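Polymeric Immunoglobulin Receptor (PDB 5F1S) probably binds polymeric immunoglobulins through its ectodomain of immunoglobulin-fold domains, acting in mucosal immunity as the receptor from which secretory component derives. Local coordinates at residues S85-C90 against T103-I108; H142-C147 against C196-Q201; L186-T191 against I207-P212. One frame throughout, in Å; residues are numbered along the deposited sequence.

Contact 1 (S85-C90 against T103-I108)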
ATOM      1  N   SER A  85       4.789 -12.524   2.708  1.00 31.41           N
ATOM      2  CA  SER A  85       5.052 -11.828   3.961  1.00 32.77           C
ATOM      3  C   SER A  85       6.263 -12.396   4.696  1.00 33.07           C
ATOM      4  O   SER A  85       6.470 -13.606   4.719  1.00 35.36           O
ATOM      5  CB  SER A  85       3.849 -11.955   4.886  1.00 35.79           C
ATOM      6  OG  SER A  85       2.719 -11.349   4.354  1.00 34.63           O
ATOM      7  N   GLY A  86       7.029 -11.524   5.343  1.00 33.15           N
ATOM      8  CA  GLY A  86       8.164 -11.969   6.121  1.00 34.26           C
ATOM      9  C   GLY A  86       9.313 -10.984   6.077  1.00 33.90           C
ATOM     10  O   GLY A  86       9.179  -9.829   5.645  1.00 31.96           O
ATOM     11  N   TRP A  87      10.421 -11.463   6.601  1.00 32.44           N
ATOM     12  CA  TRP A  87      11.620 -10.652   6.705  1.00 32.28           C
ATOM     13  C   TRP A  87      12.455 -10.768   5.434  1.00 29.89           C
ATOM     14  O   TRP A  87      12.606 -11.867   4.876  1.00 32.27           O
ATOM     15  CB  TRP A  87      12.445 -11.095   7.920  1.00 35.39           C
ATOM     16  CG  TRP A  87      11.824 -10.651   9.208  1.00 33.64           C
ATOM     17  CD1 TRP A  87      11.024 -11.390  10.032  1.00 38.15           C
ATOM     18  CD2 TRP A  87      11.938  -9.364   9.807  1.00 34.32           C
ATOM     19  NE1 TRP A  87      10.641 -10.635  11.103  1.00 36.36           N
ATOM     20  CE2 TRP A  87      11.193  -9.392  11.008  1.00 35.08           C
ATOM     21  CE3 TRP A  87      12.601  -8.180   9.453  1.00 35.42           C
ATOM     22  CZ2 TRP A  87      11.066  -8.271  11.836  1.00 37.20           C
ATOM     23  CZ3 TRP A  87      12.498  -7.063  10.310  1.00 38.38           C
ATOM     24  CH2 TRP A  87      11.725  -7.120  11.477  1.00 37.24           C
ATOM     25  N   TYR A  88      13.021  -9.633   5.033  1.00 32.06           N
ATOM     26  CA  TYR A  88      13.914  -9.523   3.885  1.00 32.31           C
ATOM     27  C   TYR A  88      15.153  -8.712   4.254  1.00 31.92           C
ATOM     28  O   TYR A  88      15.147  -7.912   5.201  1.00 31.65           O
ATOM     29  CB  TYR A  88      13.192  -8.853   2.727  1.00 29.46           C
ATOM     30  CG  TYR A  88      12.082  -9.682   2.128  1.00 29.97           C
ATOM     31  CD1 TYR A  88      10.823  -9.737   2.732  1.00 29.90           C
ATOM     32  CD2 TYR A  88      12.297 -10.428   0.992  1.00 30.00           C
ATOM     33  CE1 TYR A  88       9.801 -10.481   2.165  1.00 31.40           C
ATOM     34  CE2 TYR A  88      11.284 -11.196   0.422  1.00 31.84           C
ATOM     35  CZ  TYR A  88      10.038 -11.218   1.027  1.00 32.99           C
ATOM     36  OH  TYR A  88       9.055 -11.969   0.446  1.00 31.35           O
ATOM     37  N   TRP A  89      16.236  -8.933   3.493  1.00 31.48           N
ATOM     38  CA  TRP A  89      17.530  -8.288   3.760  1.00 31.30           C
ATOM     39  C   TRP A  89      18.122  -7.676   2.501  1.00 29.87           C
ATOM     40  O   TRP A  89      18.152  -8.325   1.471  1.00 32.29           O
ATOM     41  CB  TRP A  89      18.574  -9.277   4.299  1.00 31.01           C
ATOM     42  CG  TRP A  89      18.153  -9.947   5.524  1.00 33.49           C
ATOM     43  CD1 TRP A  89      17.268 -11.009   5.618  1.00 34.16           C
ATOM     44  CD2 TRP A  89      18.548  -9.638   6.855  1.00 34.40           C
ATOM     45  NE1 TRP A  89      17.116 -11.362   6.927  1.00 36.24           N
ATOM     46  CE2 TRP A  89      17.865 -10.531   7.707  1.00 34.40           C
ATOM     47  CE3 TRP A  89      19.390  -8.672   7.432  1.00 35.11           C
ATOM     48  CZ2 TRP A  89      18.032 -10.509   9.095  1.00 38.37           C
ATOM     49  CZ3 TRP A  89      19.528  -8.648   8.799  1.00 38.83           C
ATOM     50  CH2 TRP A  89      18.850  -9.569   9.613  1.00 36.95           C
ATOM     51  N   CYS A  90      18.507  -6.406   2.592  1.00 28.35           N
ATOM     52  CA  CYS A  90      19.480  -5.773   1.701  1.00 29.06           C
ATOM     53  C   CYS A  90      20.850  -6.334   2.018  1.00 32.12           C
ATOM     54  O   CYS A  90      21.218  -6.365   3.194  1.00 31.50           O
ATOM     55  CB  CYS A  90      19.547  -4.261   1.967  1.00 28.14           C
ATOM     56  SG  CYS A  90      18.103  -3.254   1.826  1.00 32.48           S
ATOM     57  N   THR A 103      24.532  -5.235   5.646  1.00 32.88           N
ATOM     58  CA  THR A 103      23.181  -5.792   5.476  1.00 33.15           C
ATOM     59  C   THR A 103      22.189  -4.924   6.269  1.00 34.40           C
ATOM     60  O   THR A 103      22.561  -4.153   7.163  1.00 32.11           O
ATOM     61  CB  THR A 103      23.055  -7.262   5.968  1.00 37.66           C
ATOM     62  OG1 THR A 103      23.297  -7.302   7.390  1.00 38.03           O
ATOM     63  CG2 THR A 103      24.004  -8.263   5.229  1.00 37.63           C
ATOM     64  N   ALA A 104      20.909  -5.039   5.923  1.00 31.47           N
ATOM     65  CA  ALA A 104      19.871  -4.335   6.662  1.00 32.60           C
ATOM     66  C   ALA A 104      18.578  -5.102   6.429  1.00 33.22           C
ATOM     67  O   ALA A 104      18.369  -5.625   5.330  1.00 34.16           O
ATOM     68  CB  ALA A 104      19.739  -2.857   6.237  1.00 33.41           C
ATOM     69  N   SER A 105      17.735  -5.233   7.464  1.00 30.46           N
ATOM     70  CA  SER A 105      16.521  -6.011   7.303  1.00 31.70           C
ATOM     71  C   SER A 105      15.287  -5.110   7.301  1.00 29.67           C
ATOM     72  O   SER A 105      15.285  -3.991   7.823  1.00 33.18           O
ATOM     73  CB  SER A 105      16.332  -7.034   8.425  1.00 36.36           C
ATOM     74  OG  SER A 105      16.390  -6.349   9.662  1.00 38.76           O
ATOM     75  N   LEU A 106      14.193  -5.677   6.817  1.00 31.96           N
ATOM     76  CA  LEU A 106      12.890  -5.070   7.069  1.00 35.32           C
ATOM     77  C   LEU A 106      11.851  -6.154   6.895  1.00 31.96           C
ATOM     78  O   LEU A 106      12.079  -7.174   6.244  1.00 30.16           O
ATOM     79  CB  LEU A 106      12.577  -3.886   6.170  1.00 37.97           C
ATOM     80  CG  LEU A 106      11.981  -4.265   4.810  1.00 38.96           C
ATOM     81  CD1 LEU A 106      11.582  -3.061   4.072  1.00 44.17           C
ATOM     82  CD2 LEU A 106      13.027  -5.038   4.069  1.00 40.27           C
ATOM     83  N   HIS A 107      10.693  -5.913   7.488  1.00 32.93           N
ATOM     84  CA  HIS A 107       9.612  -6.869   7.440  1.00 32.29           C
ATOM     85  C   HIS A 107       8.572  -6.336   6.472  1.00 31.19           C
ATOM     86  O   HIS A 107       8.276  -5.150   6.481  1.00 30.84           O
ATOM     87  CB  HIS A 107       8.965  -7.098   8.824  1.00 34.63           C
ATOM     88  CG  HIS A 107       7.923  -8.175   8.814  1.00 33.91           C
ATOM     89  ND1 HIS A 107       6.579  -7.909   8.648  1.00 34.92           N
ATOM     90  CD2 HIS A 107       8.033  -9.522   8.902  1.00 33.69           C
ATOM     91  CE1 HIS A 107       5.905  -9.048   8.651  1.00 35.84           C
ATOM     92  NE2 HIS A 107       6.766 -10.041   8.796  1.00 35.83           N
ATOM     93  N   ILE A 108       8.028  -7.223   5.649  1.00 31.38           N
ATOM     94  CA  ILE A 108       6.958  -6.888   4.710  1.00 31.83           C
ATOM     95  C   ILE A 108       5.737  -7.721   5.096  1.00 31.11           C
ATOM     96  O   ILE A 108       5.813  -8.950   5.152  1.00 31.90           O
ATOM     97  CB  ILE A 108       7.351  -7.172   3.246  1.00 31.38           C
ATOM     98  CG1 ILE A 108       8.600  -6.402   2.869  1.00 34.24           C
ATOM     99  CG2 ILE A 108       6.210  -6.835   2.326  1.00 33.85           C
ATOM    100  CD1 ILE A 108       9.160  -6.713   1.394  1.00 35.66           C
TER
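The indole of W87 lies over H107, whose CB sits 3.6 Å from the centroid of the six-membered ring and almost on its normal. The imidazole then meets the five-membered ring edge-on, a T-shaped pair with planes at 67°, and its CD2 comes to 3.6 Å from W87 NE1. CG of H107 is anti to its backbone N (chi1 -175°), and the ring lies beside G86 of the facing strand, CD2 3.4 Å from G86 C. Two residues on, the same pattern recurs in smaller form: S105 CB stands 3.5 Å from the centroid of the W89 six-membered ring. These are neighbouring F and G strands of an immunoglobulin V-set domain, an antiparallel hairpin joined by six backbone hydrogen bonds between the pairs G86/I108, Y88/L106 and C90/A104. Y88, C90, L106 and I108 lie buried on the other face. There Y88 CD1 touches I108 CD1 at 3.7 Å, while Y88 CB meets L106 CD2 at 4.0 Å. Y88 OH is hydrogen-bonded to D84 O, as in the tyrosine corner of this fold; its ring meets that of W33, and C90 carries the intersheet disulfide to C20.

Contact 2 (H142-C147 against C196-Q201); sequences HEKRWC and CAAGQQ
R145 faces A197 across a hydrogen-bonded antiparallel pair that joins strands C and F of the second immunoglobulin V-set domain. Its CB rises on the same face of the sheet as the A197 methyl. Next, CG passes 3.5 Å from A197 O, the carbonyl that accepts the R145 backbone N-H. NE stays 3.9 Å from A197 CB, and a chi4 of -81° turns CZ over that methyl, 3.5 Å away, so that A197 CB lies under the centre of one guanidinium face. At the tip both terminal nitrogens converge end-on on a single acceptor, G199 O: NH1 at 2.9 Å, on a lone pair, and NH2 at 3.2 Å, nearly along the C=O axis. The carbonyl lies only 4° out of the guanidinium plane, so the methyl beneath and the forked bond at the edge together fix the group's rotation. G199 belongs to the type II' turn A198-Q201, which closes the F-G hairpin where antibody V domains carry their third hypervariable loop. Water 1 accepts from G199 N at 2.7 Å and bridges it to E143 O. On the other face of the sheet, K144 CD packs on A198 CB; its NZ turns away to H142 O and to a salt bridge with D173. C196, bonded to C133 through the sandwich, points its SG at the edge of the W146 indole, 4.1 Å from CZ3.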
ATOM      1  N   HIS A 142     -15.848  -8.316  -6.012  1.00 43.16           N
ATOM      2  CA  HIS A 142     -16.889  -8.063  -5.035  1.00 42.29           C
ATOM      3  C   HIS A 142     -17.596  -6.740  -5.328  1.00 40.16           C
ATOM      4  O   HIS A 142     -16.996  -5.766  -5.792  1.00 40.57           O
ATOM      5  CB  HIS A 142     -16.309  -7.985  -3.620  1.00 43.61           C
ATOM      6  CG  HIS A 142     -15.932  -9.297  -3.014  1.00 43.57           C
ATOM      7  ND1 HIS A 142     -15.020 -10.159  -3.584  1.00 45.03           N
ATOM      8  CD2 HIS A 142     -16.309  -9.867  -1.845  1.00 47.79           C
ATOM      9  CE1 HIS A 142     -14.853 -11.206  -2.794  1.00 47.05           C
ATOM     10  NE2 HIS A 142     -15.634 -11.058  -1.738  1.00 49.23           N
ATOM     11  N   GLU A 143     -18.889  -6.691  -5.033  1.00 40.09           N
ATOM     12  CA  GLU A 143     -19.535  -5.400  -5.021  1.00 40.80           C
ATOM     13  C   GLU A 143     -18.881  -4.579  -3.909  1.00 41.11           C
ATOM     14  O   GLU A 143     -18.506  -5.120  -2.864  1.00 38.99           O
ATOM     15  CB  GLU A 143     -21.046  -5.533  -4.793  1.00 45.36           C
ATOM     16  CG  GLU A 143     -21.420  -6.068  -3.486  1.00 49.40           C
ATOM     17  CD  GLU A 143     -22.924  -6.171  -3.335  1.00 62.78           C
ATOM     18  OE1 GLU A 143     -23.644  -6.194  -4.375  1.00 58.21           O
ATOM     19  OE2 GLU A 143     -23.370  -6.209  -2.173  1.00 64.25           O
ATOM     20  N   LYS A 144     -18.708  -3.294  -4.160  1.00 39.77           N
ATOM     21  CA  LYS A 144     -18.135  -2.383  -3.172  1.00 37.31           C
ATOM     22  C   LYS A 144     -19.251  -1.568  -2.531  1.00 39.34           C
ATOM     23  O   LYS A 144     -20.245  -1.247  -3.188  1.00 40.31           O
ATOM     24  CB  LYS A 144     -17.141  -1.457  -3.843  1.00 36.46           C
ATOM     25  CG  LYS A 144     -16.083  -2.188  -4.686  1.00 35.78           C
ATOM     26  CD  LYS A 144     -15.412  -3.266  -3.890  1.00 36.33           C
ATOM     27  CE  LYS A 144     -14.221  -3.838  -4.613  1.00 37.51           C
ATOM     28  NZ  LYS A 144     -14.488  -4.424  -5.982  1.00 41.03           N
ATOM     29  N   ARG A 145     -19.074  -1.186  -1.258  1.00 34.77           N
ATOM     30  CA  ARG A 145     -20.126  -0.425  -0.597  1.00 36.16           C
ATOM     31  C   ARG A 145     -19.576   0.706   0.262  1.00 38.97           C
ATOM     32  O   ARG A 145     -18.426   0.690   0.709  1.00 34.20           O
ATOM     33  CB  ARG A 145     -21.038  -1.301   0.256  1.00 42.14           C
ATOM     34  CG  ARG A 145     -20.479  -2.415   0.941  1.00 47.92           C
ATOM     35  CD  ARG A 145     -21.608  -3.371   1.437  1.00 46.76           C
ATOM     36  NE  ARG A 145     -21.256  -3.803   2.773  1.00 47.06           N
ATOM     37  CZ  ARG A 145     -20.397  -4.784   3.030  1.00 45.89           C
ATOM     38  NH1 ARG A 145     -19.846  -5.450   2.037  1.00 41.82           N
ATOM     39  NH2 ARG A 145     -20.102  -5.110   4.285  1.00 51.02           N
ATOM     40  N   TRP A 146     -20.412   1.727   0.396  1.00 36.60           N
ATOM     41  CA  TRP A 146     -20.184   2.885   1.252  1.00 33.56           C
ATOM     42  C   TRP A 146     -21.366   2.968   2.207  1.00 39.58           C
ATOM     43  O   TRP A 146     -22.517   3.047   1.755  1.00 39.74           O
ATOM     44  CB  TRP A 146     -20.056   4.133   0.406  1.00 36.81           C
ATOM     45  CG  TRP A 146     -20.006   5.434   1.140  1.00 33.42           C
ATOM     46  CD1 TRP A 146     -20.988   6.366   1.225  1.00 35.39           C
ATOM     47  CD2 TRP A 146     -18.879   5.963   1.866  1.00 35.30           C
ATOM     48  NE1 TRP A 146     -20.534   7.476   1.954  1.00 34.51           N
ATOM     49  CE2 TRP A 146     -19.255   7.224   2.371  1.00 34.27           C
ATOM     50  CE3 TRP A 146     -17.594   5.485   2.128  1.00 36.56           C
ATOM     51  CZ2 TRP A 146     -18.376   8.042   3.123  1.00 34.03           C
ATOM     52  CZ3 TRP A 146     -16.721   6.295   2.899  1.00 35.86           C
ATOM     53  CH2 TRP A 146     -17.125   7.545   3.370  1.00 32.91           C
ATOM     54  N   CYS A 147     -21.098   2.863   3.512  1.00 33.28           N
ATOM     55  CA  CYS A 147     -22.126   2.742   4.522  1.00 36.07           C
ATOM     56  C   CYS A 147     -21.880   3.753   5.634  1.00 35.91           C
ATOM     57  O   CYS A 147     -20.729   4.025   6.011  1.00 34.48           O
ATOM     58  CB  CYS A 147     -22.163   1.327   5.142  1.00 39.93           C
ATOM     59  SG  CYS A 147     -22.026  -0.018   3.858  1.00 59.97           S
ATOM     60  N   CYS A 196     -15.899   2.066   4.133  1.00 31.37           N
ATOM     61  CA  CYS A 196     -15.625   1.449   2.833  1.00 31.64           C
ATOM     62  C   CYS A 196     -15.659  -0.047   3.074  1.00 30.76           C
ATOM     63  O   CYS A 196     -14.999  -0.525   3.985  1.00 32.39           O
ATOM     64  CB  CYS A 196     -14.228   1.824   2.281  1.00 35.94           C
ATOM     65  SG  CYS A 196     -13.916   3.505   1.934  1.00 50.45           S
ATOM     66  N   ALA A 197     -16.387  -0.815   2.252  1.00 31.43           N
ATOM     67  CA  ALA A 197     -16.481  -2.231   2.574  1.00 33.70           C
ATOM     68  C   ALA A 197     -16.610  -3.055   1.300  1.00 33.64           C
ATOM     69  O   ALA A 197     -17.011  -2.559   0.252  1.00 33.42           O
ATOM     70  CB  ALA A 197     -17.668  -2.603   3.496  1.00 38.09           C
ATOM     71  N   ALA A 198     -16.145  -4.283   1.406  1.00 33.48           N
ATOM     72  CA  ALA A 198     -16.273  -5.278   0.342  1.00 35.58           C
ATOM     73  C   ALA A 198     -16.281  -6.632   1.024  1.00 40.57           C
ATOM     74  O   ALA A 198     -15.487  -6.878   1.936  1.00 36.12           O
ATOM     75  CB  ALA A 198     -15.153  -5.160  -0.690  1.00 37.39           C
ATOM     76  N   GLY A 199     -17.201  -7.505   0.627  1.00 42.49           N
ATOM     77  CA  GLY A 199     -17.292  -8.737   1.396  1.00 39.23           C
ATOM     78  C   GLY A 199     -17.494  -8.456   2.871  1.00 39.37           C
ATOM     79  O   GLY A 199     -18.275  -7.586   3.259  1.00 39.81           O
ATOM     80  N   GLN A 200     -16.769  -9.195   3.711  1.00 38.38           N
ATOM     81  CA  GLN A 200     -16.873  -9.040   5.146  1.00 43.16           C
ATOM     82  C   GLN A 200     -15.761  -8.158   5.702  1.00 42.91           C
ATOM     83  O   GLN A 200     -15.514  -8.176   6.907  1.00 40.88           O
ATOM     84  CB  GLN A 200     -16.867 -10.405   5.830  1.00 49.89           C
ATOM     85  CG  GLN A 200     -18.169 -11.189   5.654  1.00 60.04           C
ATOM     86  CD  GLN A 200     -17.994 -12.662   5.984  1.00 80.69           C
ATOM     87  OE1 GLN A 200     -16.867 -13.159   6.099  1.00 79.97           O
ATOM     88  NE2 GLN A 200     -19.108 -13.370   6.129  1.00 90.04           N
ATOM     89  N   GLN A 201     -15.074  -7.413   4.850  1.00 39.02           N
ATOM     90  CA  GLN A 201     -14.000  -6.544   5.316  1.00 41.20           C
ATOM     91  C   GLN A 201     -14.432  -5.096   5.190  1.00 38.14           C
ATOM     92  O   GLN A 201     -15.212  -4.745   4.306  1.00 35.06           O
ATOM     93  CB  GLN A 201     -12.713  -6.737   4.517  1.00 41.37           C
ATOM     94  CG  GLN A 201     -12.066  -8.085   4.633  1.00 47.82           C
ATOM     95  CD  GLN A 201     -12.009  -8.555   6.000  1.00 55.33           C
ATOM     96  OE1 GLN A 201     -11.534  -7.854   6.906  1.00 63.46           O
ATOM     97  NE2 GLN A 201     -12.533  -9.760   6.208  1.00 61.20           N
TER
HETATM   98  O   HOH W   1     -19.046  -7.038  -1.318  1.00 47.53           O

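Contact 3 (L186-T191 against I207-P212); sequences LARRDT and ILVTPP
L186 leans its side chain onto strand G: CB lies 3.9 Å from V209 CG1, and CD2 reaches I207 CG2 at 4.0 Å. A187 contributes backbone, its carbonyl O standing 3.4 Å from V209 CG2, while its N-H is held by D190 OD2 at 2.9 Å, the donor well above the carboxylate plane. R188 begins the short 3-10 turn that leads from the E strand into strand F of the second V-set domain. Its CG rests on V209 CG1, and the guanidinium then lays one face over the proline pair at the end of the segment, with NH2 3.2 Å from P212 CD and P211 CA beneath the same face. NH2 also forms a salt bridge with E125. D190 closes the turn by giving its own N-H to A187 O, and its CB touches V209 CG2. T191 makes the direct polar link: OG1, beside the backbone N (chi1 -68°), accepts the V209 N-H at 2.9 Å and 160°. The same hydroxyl donates to water 2 at 2.7 Å, which in turn donates to R188 O and V209 O. An alanine at T191 would probably leave the V209 N-H without this acceptor and water 2 without one of its three anchors. V209 thus rests its methyls on L186, the aliphatic parts of R188 and D190, and the A187 carbonyl, while its amide is satisfied by a side chain, consistent with a threonine hydroxyl taking over from the F-strand backbone just beyond the I207/G192 pair.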
ATOM      1  N   LEU A 186     -21.738  18.313   0.430  1.00 44.89           N
ATOM      2  CA  LEU A 186     -21.800  17.967   1.846  1.00 42.93           C
ATOM      3  C   LEU A 186     -22.859  18.775   2.578  1.00 41.80           C
ATOM      4  O   LEU A 186     -22.995  19.976   2.374  1.00 42.75           O
ATOM      5  CB  LEU A 186     -20.431  18.215   2.488  1.00 38.40           C
ATOM      6  CG  LEU A 186     -19.297  17.273   2.030  1.00 40.53           C
ATOM      7  CD1 LEU A 186     -17.968  17.831   2.407  1.00 39.63           C
ATOM      8  CD2 LEU A 186     -19.439  15.846   2.602  1.00 40.31           C
ATOM      9  N   ALA A 187     -23.595  18.104   3.448  1.00 42.21           N
ATOM     10  CA  ALA A 187     -24.477  18.746   4.405  1.00 43.96           C
ATOM     11  C   ALA A 187     -23.941  18.454   5.798  1.00 43.39           C
ATOM     12  O   ALA A 187     -23.295  17.428   6.026  1.00 40.54           O
ATOM     13  CB  ALA A 187     -25.909  18.236   4.260  1.00 49.89           C
ATOM     14  N   ARG A 188     -24.189  19.367   6.738  1.00 43.36           N
ATOM     15  CA  ARG A 188     -23.542  19.200   8.026  1.00 41.91           C
ATOM     16  C   ARG A 188     -24.005  17.959   8.745  1.00 40.34           C
ATOM     17  O   ARG A 188     -23.237  17.404   9.540  1.00 41.43           O
ATOM     18  CB  ARG A 188     -23.722  20.451   8.896  1.00 44.35           C
ATOM     19  CG  ARG A 188     -22.408  21.246   8.880  1.00 48.16           C
ATOM     20  CD  ARG A 188     -22.505  22.588   9.482  1.00 50.37           C
ATOM     21  NE  ARG A 188     -23.222  23.515   8.624  1.00 51.01           N
ATOM     22  CZ  ARG A 188     -23.368  24.808   8.923  1.00 51.09           C
ATOM     23  NH1 ARG A 188     -22.835  25.282  10.032  1.00 45.84           N
ATOM     24  NH2 ARG A 188     -24.057  25.613   8.122  1.00 56.56           N
ATOM     25  N   ARG A 189     -25.203  17.467   8.452  1.00 41.87           N
ATOM     26  CA  ARG A 189     -25.607  16.194   9.038  1.00 43.19           C
ATOM     27  C   ARG A 189     -24.778  15.016   8.518  1.00 39.94           C
ATOM     28  O   ARG A 189     -24.831  13.946   9.122  1.00 43.48           O
ATOM     29  CB  ARG A 189     -27.091  15.915   8.774  1.00 49.40           C
ATOM     30  CG  ARG A 189     -27.423  15.634   7.326  1.00 55.90           C
ATOM     31  CD  ARG A 189     -28.936  15.430   7.063  1.00 62.05           C
ATOM     32  NE  ARG A 189     -29.149  15.298   5.622  1.00 90.74           N
ATOM     33  CZ  ARG A 189     -29.247  16.325   4.776  1.00 95.19           C
ATOM     34  NH1 ARG A 189     -29.185  17.573   5.228  1.00 81.91           N
ATOM     35  NH2 ARG A 189     -29.412  16.107   3.474  1.00 85.98           N
ATOM     36  N   ASP A 190     -24.039  15.167   7.425  1.00 37.98           N
ATOM     37  CA  ASP A 190     -23.199  14.062   6.937  1.00 37.83           C
ATOM     38  C   ASP A 190     -21.980  13.793   7.830  1.00 35.82           C
ATOM     39  O   ASP A 190     -21.304  12.761   7.653  1.00 34.97           O
ATOM     40  CB  ASP A 190     -22.694  14.344   5.533  1.00 39.38           C
ATOM     41  CG  ASP A 190     -23.830  14.533   4.513  1.00 42.97           C
ATOM     42  OD1 ASP A 190     -24.936  14.040   4.771  1.00 43.47           O
ATOM     43  OD2 ASP A 190     -23.595  15.169   3.463  1.00 42.37           O
ATOM     44  N   THR A 191     -21.642  14.705   8.737  1.00 35.79           N
ATOM     45  CA  THR A 191     -20.496  14.480   9.620  1.00 33.55           C
ATOM     46  C   THR A 191     -20.621  13.151  10.355  1.00 34.54           C
ATOM     47  O   THR A 191     -21.690  12.800  10.870  1.00 35.54           O
ATOM     48  CB  THR A 191     -20.360  15.633  10.625  1.00 34.61           C
ATOM     49  OG1 THR A 191     -19.979  16.834   9.912  1.00 33.66           O
ATOM     50  CG2 THR A 191     -19.329  15.312  11.621  1.00 33.37           C
ATOM     51  N   ILE A 207     -15.896  11.624   8.124  1.00 30.67           N
ATOM     52  CA  ILE A 207     -16.160  12.817   7.324  1.00 30.96           C
ATOM     53  C   ILE A 207     -16.493  13.944   8.292  1.00 31.75           C
ATOM     54  O   ILE A 207     -17.427  13.825   9.096  1.00 32.56           O
ATOM     55  CB  ILE A 207     -17.337  12.606   6.347  1.00 32.76           C
ATOM     56  CG1 ILE A 207     -17.076  11.413   5.400  1.00 36.60           C
ATOM     57  CG2 ILE A 207     -17.598  13.892   5.531  1.00 34.29           C
ATOM     58  CD1 ILE A 207     -15.851  11.600   4.531  1.00 36.55           C
ATOM     59  N   LEU A 208     -15.752  15.043   8.206  1.00 30.81           N
ATOM     60  CA  LEU A 208     -16.069  16.230   8.990  1.00 29.50           C
ATOM     61  C   LEU A 208     -16.544  17.316   8.049  1.00 32.09           C
ATOM     62  O   LEU A 208     -15.762  17.785   7.223  1.00 34.39           O
ATOM     63  CB  LEU A 208     -14.845  16.702   9.756  1.00 32.39           C
ATOM     64  CG  LEU A 208     -15.062  17.986  10.555  1.00 33.94           C
ATOM     65  CD1 LEU A 208     -16.117  17.790  11.588  1.00 36.49           C
ATOM     66  CD2 LEU A 208     -13.741  18.385  11.170  1.00 35.31           C
ATOM     67  N   VAL A 209     -17.784  17.752   8.205  1.00 33.05           N
ATOM     68  CA  VAL A 209     -18.328  18.833   7.400  1.00 32.96           C
ATOM     69  C   VAL A 209     -18.223  20.102   8.237  1.00 34.42           C
ATOM     70  O   VAL A 209     -18.749  20.161   9.351  1.00 34.48           O
ATOM     71  CB  VAL A 209     -19.788  18.569   7.000  1.00 33.84           C
ATOM     72  CG1 VAL A 209     -20.319  19.671   6.067  1.00 35.45           C
ATOM     73  CG2 VAL A 209     -19.910  17.208   6.278  1.00 34.15           C
ATOM     74  N   THR A 210     -17.563  21.099   7.700  1.00 34.72           N
ATOM     75  CA  THR A 210     -17.347  22.326   8.431  1.00 34.79           C
ATOM     76  C   THR A 210     -18.286  23.397   7.912  1.00 36.09           C
ATOM     77  O   THR A 210     -18.945  23.224   6.883  1.00 35.74           O
ATOM     78  CB  THR A 210     -15.894  22.750   8.295  1.00 36.08           C
ATOM     79  OG1 THR A 210     -15.620  23.047   6.924  1.00 37.93           O
ATOM     80  CG2 THR A 210     -14.968  21.618   8.794  1.00 40.05           C
ATOM     81  N   PRO A 211     -18.413  24.516   8.623  1.00 36.12           N
ATOM     82  CA  PRO A 211     -19.423  25.510   8.235  1.00 36.95           C
ATOM     83  C   PRO A 211     -19.096  26.141   6.901  1.00 36.74           C
ATOM     84  O   PRO A 211     -17.917  26.336   6.557  1.00 39.80           O
ATOM     85  CB  PRO A 211     -19.350  26.554   9.369  1.00 39.39           C
ATOM     86  CG  PRO A 211     -18.780  25.805  10.557  1.00 41.24           C
ATOM     87  CD  PRO A 211     -17.849  24.766   9.955  1.00 37.67           C
ATOM     88  N   PRO A 212     -20.100  26.543   6.137  1.00 39.92           N
ATOM     89  CA  PRO A 212     -19.829  27.309   4.921  1.00 40.53           C
ATOM     90  C   PRO A 212     -19.173  28.633   5.297  1.00 43.83           C
ATOM     91  O   PRO A 212     -19.504  29.226   6.333  1.00 42.82           O
ATOM     92  CB  PRO A 212     -21.219  27.503   4.317  1.00 40.56           C
ATOM     93  CG  PRO A 212     -22.120  27.483   5.495  1.00 42.39           C
ATOM     94  CD  PRO A 212     -21.519  26.591   6.513  1.00 42.74           C
TER
HETATM   95  O   HOH W   2     -20.930  18.996  11.155  1.00 43.19           O

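Contact 1 lies in the first V-set domain, contacts 2 and 3 in the second; the centres of contacts 1 and 2 are about 32 Å apart. Contacts 1 and 2 each hold strand F and a cysteine of the disulfide across the sandwich, but F pairs with G in one and C in the other. Contact 2 has the largest buried share, five of nine touching residues; contact 1 has a buried and a more exposed tryptophan face; contact 3, with exposed R188 and prolines, is peripheral. Strand pairing dominates contact 1, contact 2 adds a forked arginine-carbonyl interaction to one hydrogen-bonded pair, and contact 3 is turn-on-strand packing. Contact 3 reaches contact 2's sheet through strand G, where I207 meets W146.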